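Local atomic coordinates of putative monooxygenase (Fusobacterium nucleatum subsp. nucleatum, PDB entry 3MCS), a protein that probably acts as a monooxygenase of the antibiotic-biosynthesis (dimeric alpha/beta-barrel) family. Residues G40-F45 / V59-D64. Numbering follows the deposited sequence.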
loop_
_atom_site.group_PDB
_atom_site.type_symbol
_atom_site.label_atom_id
_atom_site.label_comp_id
_atom_site.label_asym_id
_atom_site.label_seq_id
_atom_site.Cartn_x
_atom_site.Cartn_y
_atom_site.Cartn_z
ATOM N N GLY A 40 -16.920 -4.488 5.581
ATOM C CA GLY A 40 -16.475 -3.801 4.382
ATOM C C GLY A 40 -14.996 -3.463 4.335
ATOM O O GLY A 40 -14.543 -2.775 3.417
ATOM N N VAL A 41 -14.240 -3.943 5.305
ATOM C CA VAL A 41 -12.818 -3.671 5.347
ATOM C C VAL A 41 -12.131 -4.819 4.649
ATOM O O VAL A 41 -12.231 -5.954 5.095
ATOM C CB VAL A 41 -12.307 -3.482 6.788
ATOM C CG1 VAL A 41 -12.673 -4.657 7.646
ATOM C CG2 VAL A 41 -10.833 -3.311 6.784
ATOM N N LEU A 42 -11.448 -4.526 3.546
ATOM C CA LEU A 42 -10.800 -5.573 2.738
ATOM C C LEU A 42 -9.396 -5.953 3.227
ATOM O O LEU A 42 -8.927 -7.068 2.982
ATOM C CB LEU A 42 -10.731 -5.141 1.272
ATOM C CG LEU A 42 -12.069 -5.100 0.514
ATOM C CD1 LEU A 42 -11.888 -4.425 -0.847
ATOM C CD2 LEU A 42 -12.667 -6.495 0.349
ATOM N N GLY A 43 -8.739 -5.025 3.908
ATOM C CA GLY A 43 -7.422 -5.254 4.426
ATOM C C GLY A 43 -6.756 -3.996 4.966
ATOM O O GLY A 43 -7.046 -2.881 4.532
ATOM N N LEU A 44 -5.890 -4.190 5.955
ATOM C CA LEU A 44 -5.084 -3.106 6.544
ATOM C C LEU A 44 -3.642 -3.587 6.621
ATOM O O LEU A 44 -3.395 -4.730 6.969
ATOM C CB LEU A 44 -5.610 -2.628 7.911
ATOM C CG LEU A 44 -6.709 -1.575 7.758
ATOM C CD1 LEU A 44 -7.994 -2.231 7.429
ATOM C CD2 LEU A 44 -6.867 -0.766 9.022
ATOM N N PHE A 45 -2.708 -2.713 6.270
ATOM C CA PHE A 45 -1.310 -3.080 6.215
ATOM C C PHE A 45 -0.444 -2.014 6.855
ATOM O O PHE A 45 -0.286 -0.957 6.301
ATOM C CB PHE A 45 -0.940 -3.248 4.750
ATOM C CG PHE A 45 -1.896 -4.130 3.989
ATOM C CD1 PHE A 45 -3.073 -3.621 3.485
ATOM C CD2 PHE A 45 -1.611 -5.468 3.777
ATOM C CE1 PHE A 45 -3.968 -4.425 2.787
ATOM C CE2 PHE A 45 -2.494 -6.279 3.073
ATOM C CZ PHE A 45 -3.677 -5.752 2.582
ATOM N N VAL A 59 -1.520 1.201 4.781
ATOM C CA VAL A 59 -2.321 1.051 3.583
ATOM C C VAL A 59 -3.656 0.489 4.055
ATOM O O VAL A 59 -3.681 -0.528 4.711
ATOM C CB VAL A 59 -1.650 0.099 2.594
ATOM C CG1 VAL A 59 -2.502 -0.090 1.335
ATOM C CG2 VAL A 59 -0.273 0.625 2.249
ATOM N N GLU A 60 -4.748 1.180 3.746
ATOM C CA GLU A 60 -6.082 0.800 4.177
ATOM C C GLU A 60 -6.964 0.669 2.938
ATOM O O GLU A 60 -6.977 1.564 2.106
ATOM C CB GLU A 60 -6.666 1.850 5.131
ATOM C CG GLU A 60 -5.907 2.061 6.463
ATOM C CD GLU A 60 -6.620 3.052 7.468
ATOM O OE1 GLU A 60 -7.715 3.589 7.232
ATOM O OE2 GLU A 60 -6.080 3.306 8.538
ATOM N N ILE A 61 -7.696 -0.447 2.822
ATOM C CA ILE A 61 -8.559 -0.695 1.658
ATOM C C ILE A 61 -9.922 -1.192 2.068
ATOM O O ILE A 61 -10.055 -2.129 2.863
ATOM C CB ILE A 61 -7.887 -1.641 0.625
ATOM C CG1 ILE A 61 -8.722 -1.705 -0.666
ATOM C CG2 ILE A 61 -7.613 -3.004 1.238
ATOM C CD1 ILE A 61 -7.995 -2.409 -1.821
ATOM N N TYR A 62 -10.941 -0.537 1.521
ATOM C CA TYR A 62 -12.338 -0.814 1.857
ATOM C C TYR A 62 -13.173 -1.091 0.617
ATOM O O TYR A 62 -12.831 -0.717 -0.499
ATOM C CB TYR A 62 -12.931 0.356 2.637
ATOM C CG TYR A 62 -12.129 0.712 3.853
ATOM C CD1 TYR A 62 -11.048 1.558 3.763
ATOM C CD2 TYR A 62 -12.441 0.188 5.088
ATOM C CE1 TYR A 62 -10.301 1.883 4.883
ATOM C CE2 TYR A 62 -11.705 0.514 6.219
ATOM C CZ TYR A 62 -10.635 1.365 6.106
ATOM O OH TYR A 62 -9.876 1.713 7.196
ATOM N N ASN A 63 -14.313 -1.712 0.846
ATOM C CA ASN A 63 -15.126 -2.153 -0.248
ATOM C C ASN A 63 -15.823 -0.986 -0.935
ATOM O O ASN A 63 -16.023 -1.034 -2.144
ATOM C CB ASN A 63 -16.119 -3.202 0.259
ATOM C CG ASN A 63 -16.312 -4.350 -0.721
ATOM O OD1 ASN A 63 -16.415 -4.151 -1.935
ATOM N ND2 ASN A 63 -16.368 -5.565 -0.191
ATOM N N ASP A 64 -16.189 0.044 -0.168
ATOM C CA ASP A 64 -16.857 1.255 -0.703
ATOM C C ASP A 64 -16.784 2.431 0.279
ATOM O O ASP A 64 -16.359 2.241 1.421
ATOM C CB ASP A 64 -18.310 0.982 -1.096
ATOM C CG ASP A 64 -19.198 0.603 0.078
ATOM O OD1 ASP A 64 -18.939 0.977 1.241
ATOM O OD2 ASP A 64 -20.211 -0.058 -0.183
#
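The F45 ring turns its edge to the neighbouring strand: V59 O lies in the ring plane, 3.4 Å from F45 CD1, and I61 CG2 sits near the same plane by CE1. The Y62 ring, on the other side of the sheet, has G40 O near its plane at one edge and E60 OE1 in plane at the hydroxyl edge, though the Y62 OH to E60 OE1 bond is doubtful; V41 CG2 comes within 4.0 Å of Y62 CE2. F68 meets the Y62 ring edge-to-face; F165 does the same for F45.

These strands, 41-49 and 55-62, form an antiparallel hairpin. F45 and V59 bond reciprocally, but the register slips where L42 N (2.9 Å) and, weakly, G43 N (3.3 Å) both point to I61 O, a classic beta bulge. I61 CG2, lodged between its own N and carbonyl carbon, packs on L42 CB at 3.8 Å. Beside Y62, L44 CD2 packs on E60 CG at 3.9 Å under helix 20-37. N63 N closes the end on G40 O.

The chemistry thus divides by face: F45 and I61 turn apolar groups to strand 147-155 and V59 to strand 7-15, while opposite, Y30 OH satisfies E60 OE2 within a packed, buried face.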